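Local coordinates for protein cyanuric acid amidohydrolase (Azorhizobium caulinodans, PDB 4NQ3) that catalyses the hydrolytic opening of the s-triazine ring of cyanuric acid, giving carboxybiuret, which decarboxylates to biuret, a step in the breakdown of atrazine and melamine, at residues 279-285 with 344-350; 15-21 with 58-62. One frame throughout, in Å; residues are numbered along the deposited sequence.

Contact 1 (279-285 with 344-350); sequences ATIVLAK and GGPVAVI. With MG (magnesium ion), chain K.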
loop_
_atom_site.group_PDB
_atom_site.type_symbol
_atom_site.label_atom_id
_atom_site.label_comp_id
_atom_site.label_asym_id
_atom_site.label_seq_id
_atom_site.Cartn_x
_atom_site.Cartn_y
_atom_site.Cartn_z
ATOM N N ALA A 279 2.829 21.056 -25.612
ATOM C CA ALA A 279 2.856 22.373 -24.987
ATOM C C ALA A 279 1.623 22.695 -24.147
ATOM O O ALA A 279 1.665 23.605 -23.327
ATOM C CB ALA A 279 3.047 23.435 -26.038
ATOM N N THR A 280 0.517 21.988 -24.353
ATOM C CA THR A 280 -0.690 22.275 -23.567
ATOM C C THR A 280 -0.424 22.096 -22.062
ATOM O O THR A 280 0.163 21.103 -21.629
ATOM C CB THR A 280 -1.861 21.360 -23.961
ATOM O OG1 THR A 280 -1.985 21.303 -25.389
ATOM C CG2 THR A 280 -3.148 21.866 -23.347
ATOM N N ILE A 281 -0.823 23.077 -21.268
ATOM C CA ILE A 281 -0.710 22.975 -19.824
ATOM C C ILE A 281 -2.073 22.644 -19.231
ATOM O O ILE A 281 -3.046 23.363 -19.496
ATOM C CB ILE A 281 -0.220 24.284 -19.230
ATOM C CG1 ILE A 281 1.203 24.571 -19.682
ATOM C CG2 ILE A 281 -0.352 24.264 -17.709
ATOM C CD1 ILE A 281 1.673 25.893 -19.206
ATOM N N VAL A 282 -2.153 21.595 -18.416
ATOM C CA VAL A 282 -3.442 21.184 -17.853
ATOM C C VAL A 282 -3.410 21.142 -16.335
ATOM O O VAL A 282 -2.505 20.554 -15.754
ATOM C CB VAL A 282 -3.871 19.796 -18.372
ATOM C CG1 VAL A 282 -5.294 19.498 -17.947
ATOM C CG2 VAL A 282 -3.737 19.731 -19.893
ATOM N N LEU A 283 -4.383 21.778 -15.689
ATOM C CA LEU A 283 -4.538 21.676 -14.230
ATOM C C LEU A 283 -5.929 21.122 -13.938
ATOM O O LEU A 283 -6.925 21.703 -14.373
ATOM C CB LEU A 283 -4.371 23.038 -13.567
ATOM C CG LEU A 283 -3.260 23.892 -14.169
ATOM C CD1 LEU A 283 -3.399 25.325 -13.723
ATOM C CD2 LEU A 283 -1.931 23.359 -13.750
ATOM N N ALA A 284 -6.028 20.009 -13.225
ATOM C CA ALA A 284 -7.342 19.414 -13.028
ATOM C C ALA A 284 -7.519 18.839 -11.635
ATOM O O ALA A 284 -6.550 18.407 -11.022
ATOM C CB ALA A 284 -7.579 18.358 -14.056
ATOM N N LYS A 285 -8.755 18.851 -11.133
ATOM C CA LYS A 285 -9.083 18.163 -9.887
ATOM C C LYS A 285 -9.774 16.834 -10.180
ATOM O O LYS A 285 -10.690 16.776 -10.988
ATOM C CB LYS A 285 -9.982 19.021 -9.020
ATOM C CG LYS A 285 -9.301 20.245 -8.502
ATOM C CD LYS A 285 -8.273 19.869 -7.462
ATOM C CE LYS A 285 -8.885 18.973 -6.399
ATOM N NZ LYS A 285 -7.828 18.615 -5.416
ATOM N N GLY A 344 -16.895 15.222 -9.615
ATOM C CA GLY A 344 -16.239 15.996 -10.652
ATOM C C GLY A 344 -15.171 16.935 -10.102
ATOM O O GLY A 344 -14.699 16.805 -8.960
ATOM N N GLY A 345 -14.760 17.879 -10.932
ATOM C CA GLY A 345 -13.766 18.834 -10.512
ATOM C C GLY A 345 -13.480 19.792 -11.643
ATOM O O GLY A 345 -13.765 19.495 -12.810
ATOM N N PRO A 346 -12.933 20.962 -11.304
ATOM C CA PRO A 346 -12.515 21.932 -12.319
ATOM C C PRO A 346 -11.342 21.407 -13.127
ATOM O O PRO A 346 -10.498 20.635 -12.622
ATOM C CB PRO A 346 -12.089 23.149 -11.498
ATOM C CG PRO A 346 -12.766 22.966 -10.168
ATOM C CD PRO A 346 -12.756 21.479 -9.939
ATOM N N VAL A 347 -11.292 21.814 -14.383
ATOM C CA VAL A 347 -10.092 21.624 -15.165
ATOM C C VAL A 347 -9.832 22.937 -15.888
ATOM O O VAL A 347 -10.762 23.594 -16.342
ATOM C CB VAL A 347 -10.215 20.459 -16.147
ATOM C CG1 VAL A 347 -11.380 20.676 -17.061
ATOM C CG2 VAL A 347 -8.976 20.364 -16.952
ATOM N N ALA A 348 -8.575 23.358 -15.919
ATOM C CA ALA A 348 -8.191 24.576 -16.614
ATOM C C ALA A 348 -7.088 24.247 -17.607
ATOM O O ALA A 348 -6.293 23.328 -17.391
ATOM C CB ALA A 348 -7.737 25.638 -15.637
ATOM N N VAL A 349 -7.038 24.996 -18.698
ATOM C CA VAL A 349 -5.992 24.807 -19.683
ATOM C C VAL A 349 -5.304 26.120 -19.922
ATOM O O VAL A 349 -5.956 27.166 -19.914
ATOM C CB VAL A 349 -6.550 24.285 -20.994
ATOM C CG1 VAL A 349 -5.442 24.121 -21.995
ATOM C CG2 VAL A 349 -7.241 22.970 -20.757
ATOM N N ILE A 350 -3.992 26.075 -20.118
ATOM C CA ILE A 350 -3.225 27.282 -20.415
ATOM C C ILE A 350 -2.465 27.109 -21.703
ATOM O O ILE A 350 -1.569 26.273 -21.789
ATOM C CB ILE A 350 -2.230 27.620 -19.328
ATOM C CG1 ILE A 350 -2.957 28.010 -18.045
ATOM C CG2 ILE A 350 -1.337 28.750 -19.797
ATOM C CD1 ILE A 350 -2.025 28.321 -16.937
HETATM MG MG MG K . -15.964 17.940 -6.998
HETATM O O HOH W 1 1.168 25.984 -23.403
#
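Strands 281-285 and 345-350 run antiparallel, their axes approaching to 4.7 Å with N-to-C directions 172° apart, as the central strands of the four-stranded mixed sheet in the third repeating unit. Ile281 faces Ile350 and Leu283 faces Ala348 as hydrogen-bonded pairs; Val282-Val349 and Ala284-Val347 are the non-hydrogen-bonded pairs. In the middle, Leu283 and Ala348 exchange two bonds, Leu283 N to Ala348 O at 3.0 Å and Ala348 N to Leu283 O at 2.8 Å. At one end Ile350 N reaches Ile281 O at 2.9 Å, while the return bond from Ile281 N to Ile350 O is weak at 3.3 Å; at the other, Lys285 N donates to Pro346 O at 2.9 Å. Val282, Ala284, Val347 and Val349 share the sheet face covered by helices 263-271 and 309-325, where Val347 CG2 touches Val282 CG1 at 3.9 Å and Ala284 CB at 3.8 Å. Ile281, Leu283, Ala348 and Ile350 occupy the opposite face. Lys285 starts toward the partner strand, its CB 3.8 Å from Pro346 CD, then its end leads off to substrate-binding Ser333, which NZ hydrogen-bonds, consistent with one of three potential Ser-Lys dyads. Gly344 O coordinates magnesium at 2.6 Å.

Contact 2 (15-21 with 58-62); sequences DDVSGLA and SLQML
Residues 15-17 form a non-helical turn, helix 18-25 starts at Ser18, and both lie against 58-62, helical throughout, burying 313 Å². Asp15 CA lies 5.4 Å from Ser58 CA, and Asp15 CB 3.3 Å from Ser58 OG. Asp16 points away (chi1 t) in an Asx turn: its OD1 accepts from Ser18 N at 3.0 Å and Ser18 OG at 2.6 Å. Val17, at the N-cap position, points toward 58-62 (chi1 m), with CA 6.7 Å from Leu59 CA, CG1 3.8 Å from both Ser58 CB and Leu59 CD2, and CG2 3.5 Å from Leu62 CD1; its O takes Ala21 N at 2.9 Å. Leu20 (chi1 t, chi2 p) sets CD2 3.7 Å from Leu59 CD2. Ala21 CA is 7.6 Å from Leu62 CA, and Leu62 (tt) brings CD1 to 4.2 Å from Ala21 CB. This is helix-on-helix packing above a sheet in the first repeating unit: Ser58 OG bonds Phe54 O of its own helix and also Gln57 of a neighbouring subunit, Leu20 and Leu59 rest on Ile37 of strand 34-41, Leu59 also on strand 75-80.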
loop_
_atom_site.group_PDB
_atom_site.type_symbol
_atom_site.label_atom_id
_atom_site.label_comp_id
_atom_site.label_asym_id
_atom_site.label_seq_id
_atom_site.Cartn_x
_atom_site.Cartn_y
_atom_site.Cartn_z
ATOM N N ASP A 15 13.857 16.763 -4.945
ATOM C CA ASP A 15 14.860 17.760 -4.642
ATOM C C ASP A 15 15.656 18.186 -5.852
ATOM O O ASP A 15 16.688 18.832 -5.696
ATOM C CB ASP A 15 15.832 17.246 -3.587
ATOM C CG ASP A 15 16.587 15.999 -4.030
ATOM O OD1 ASP A 15 16.072 15.228 -4.864
ATOM O OD2 ASP A 15 17.727 15.808 -3.567
ATOM N N ASP A 16 15.220 17.779 -7.047
ATOM C CA ASP A 16 15.905 18.133 -8.305
ATOM C C ASP A 16 15.484 19.512 -8.811
ATOM O O ASP A 16 14.471 19.670 -9.499
ATOM C CB ASP A 16 15.637 17.091 -9.398
ATOM C CG ASP A 16 16.281 17.469 -10.726
ATOM O OD1 ASP A 16 17.262 18.240 -10.694
ATOM O OD2 ASP A 16 15.846 16.994 -11.801
ATOM N N VAL A 17 16.249 20.525 -8.455
ATOM C CA VAL A 17 15.890 21.861 -8.876
ATOM C C VAL A 17 16.812 22.249 -10.043
ATOM O O VAL A 17 16.887 23.408 -10.455
ATOM C CB VAL A 17 15.974 22.873 -7.685
ATOM C CG1 VAL A 17 14.985 22.487 -6.596
ATOM C CG2 VAL A 17 17.378 22.911 -7.111
ATOM N N SER A 18 17.530 21.270 -10.571
ATOM C CA SER A 18 18.535 21.546 -11.601
ATOM C C SER A 18 17.981 22.290 -12.830
ATOM O O SER A 18 18.674 23.117 -13.428
ATOM C CB SER A 18 19.211 20.243 -12.021
ATOM O OG SER A 18 18.334 19.404 -12.748
ATOM N N GLY A 19 16.747 21.996 -13.216
ATOM C CA GLY A 19 16.214 22.585 -14.419
ATOM C C GLY A 19 15.793 24.002 -14.139
ATOM O O GLY A 19 15.844 24.870 -15.015
ATOM N N LEU A 20 15.372 24.255 -12.908
ATOM C CA LEU A 20 14.993 25.609 -12.570
ATOM C C LEU A 20 16.261 26.450 -12.453
ATOM O O LEU A 20 16.275 27.607 -12.883
ATOM C CB LEU A 20 14.172 25.656 -11.284
ATOM C CG LEU A 20 13.942 27.088 -10.780
ATOM C CD1 LEU A 20 13.407 27.965 -11.901
ATOM C CD2 LEU A 20 12.992 27.106 -9.591
ATOM N N ALA A 21 17.329 25.875 -11.893
ATOM C CA ALA A 21 18.640 26.534 -11.881
ATOM C C ALA A 21 19.097 26.943 -13.274
ATOM O O ALA A 21 19.558 28.062 -13.485
ATOM C CB ALA A 21 19.668 25.642 -11.272
ATOM N N SER A 58 13.999 22.432 -0.963
ATOM C CA SER A 58 14.963 22.531 -2.040
ATOM C C SER A 58 14.752 23.785 -2.844
ATOM O O SER A 58 15.719 24.461 -3.229
ATOM C CB SER A 58 14.868 21.315 -2.932
ATOM O OG SER A 58 15.223 20.184 -2.165
ATOM N N LEU A 59 13.482 24.092 -3.095
ATOM C CA LEU A 59 13.139 25.280 -3.839
ATOM C C LEU A 59 13.451 26.526 -3.031
ATOM O O LEU A 59 13.992 27.487 -3.576
ATOM C CB LEU A 59 11.673 25.241 -4.226
ATOM C CG LEU A 59 11.385 24.391 -5.456
ATOM C CD1 LEU A 59 9.865 24.244 -5.666
ATOM C CD2 LEU A 59 12.083 24.975 -6.681
ATOM N N GLN A 60 13.147 26.490 -1.729
ATOM C CA GLN A 60 13.430 27.611 -0.833
ATOM C C GLN A 60 14.936 27.940 -0.809
ATOM O O GLN A 60 15.316 29.116 -0.939
ATOM C CB GLN A 60 12.939 27.310 0.572
ATOM C CG GLN A 60 11.486 27.598 0.847
ATOM C CD GLN A 60 11.031 27.009 2.205
ATOM O OE1 GLN A 60 11.778 26.264 2.859
ATOM N NE2 GLN A 60 9.819 27.370 2.644
HETATM N N MSE A 61 15.778 26.907 -0.666
HETATM C CA MSE A 61 17.230 27.060 -0.741
HETATM C C MSE A 61 17.709 27.716 -2.021
HETATM O O MSE A 61 18.488 28.666 -1.972
HETATM C CB MSE A 61 17.932 25.722 -0.610
HETATM C CG MSE A 61 18.000 25.206 0.802
HETATM SE SE MSE A 61 18.662 23.387 0.747
HETATM C CE MSE A 61 20.546 23.881 0.517
ATOM N N LEU A 62 17.266 27.221 -3.168
ATOM C CA LEU A 62 17.658 27.842 -4.430
ATOM C C LEU A 62 17.178 29.309 -4.530
ATOM O O LEU A 62 17.942 30.198 -4.929
ATOM C CB LEU A 62 17.122 27.032 -5.608
ATOM C CG LEU A 62 17.511 27.478 -7.008
ATOM C CD1 LEU A 62 17.275 26.345 -7.902
ATOM C CD2 LEU A 62 16.595 28.562 -7.418
#

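How the contacts relate
From the N terminus, strand 2-10 leads into contact 2, which brings the start of helix 18-25 against helix 51-67 after a loop containing strand 34-41. That loop closes within the first repeating unit. The chain then builds all of the second unit before contact 1 opens in the third, so the two contacts follow in series and neither encloses nor crosses the other. Contact 1 closes a longer excursion through helix 309-325 and strand 331-334, joining the middle strands of a sheet. Together they sample two layers of the repeated design, helices in one unit and sheet in another. The centres of contact 1 and contact 2 are about 25 Å apart, and the nearest atoms of contact 1 and contact 2 about 14 Å apart.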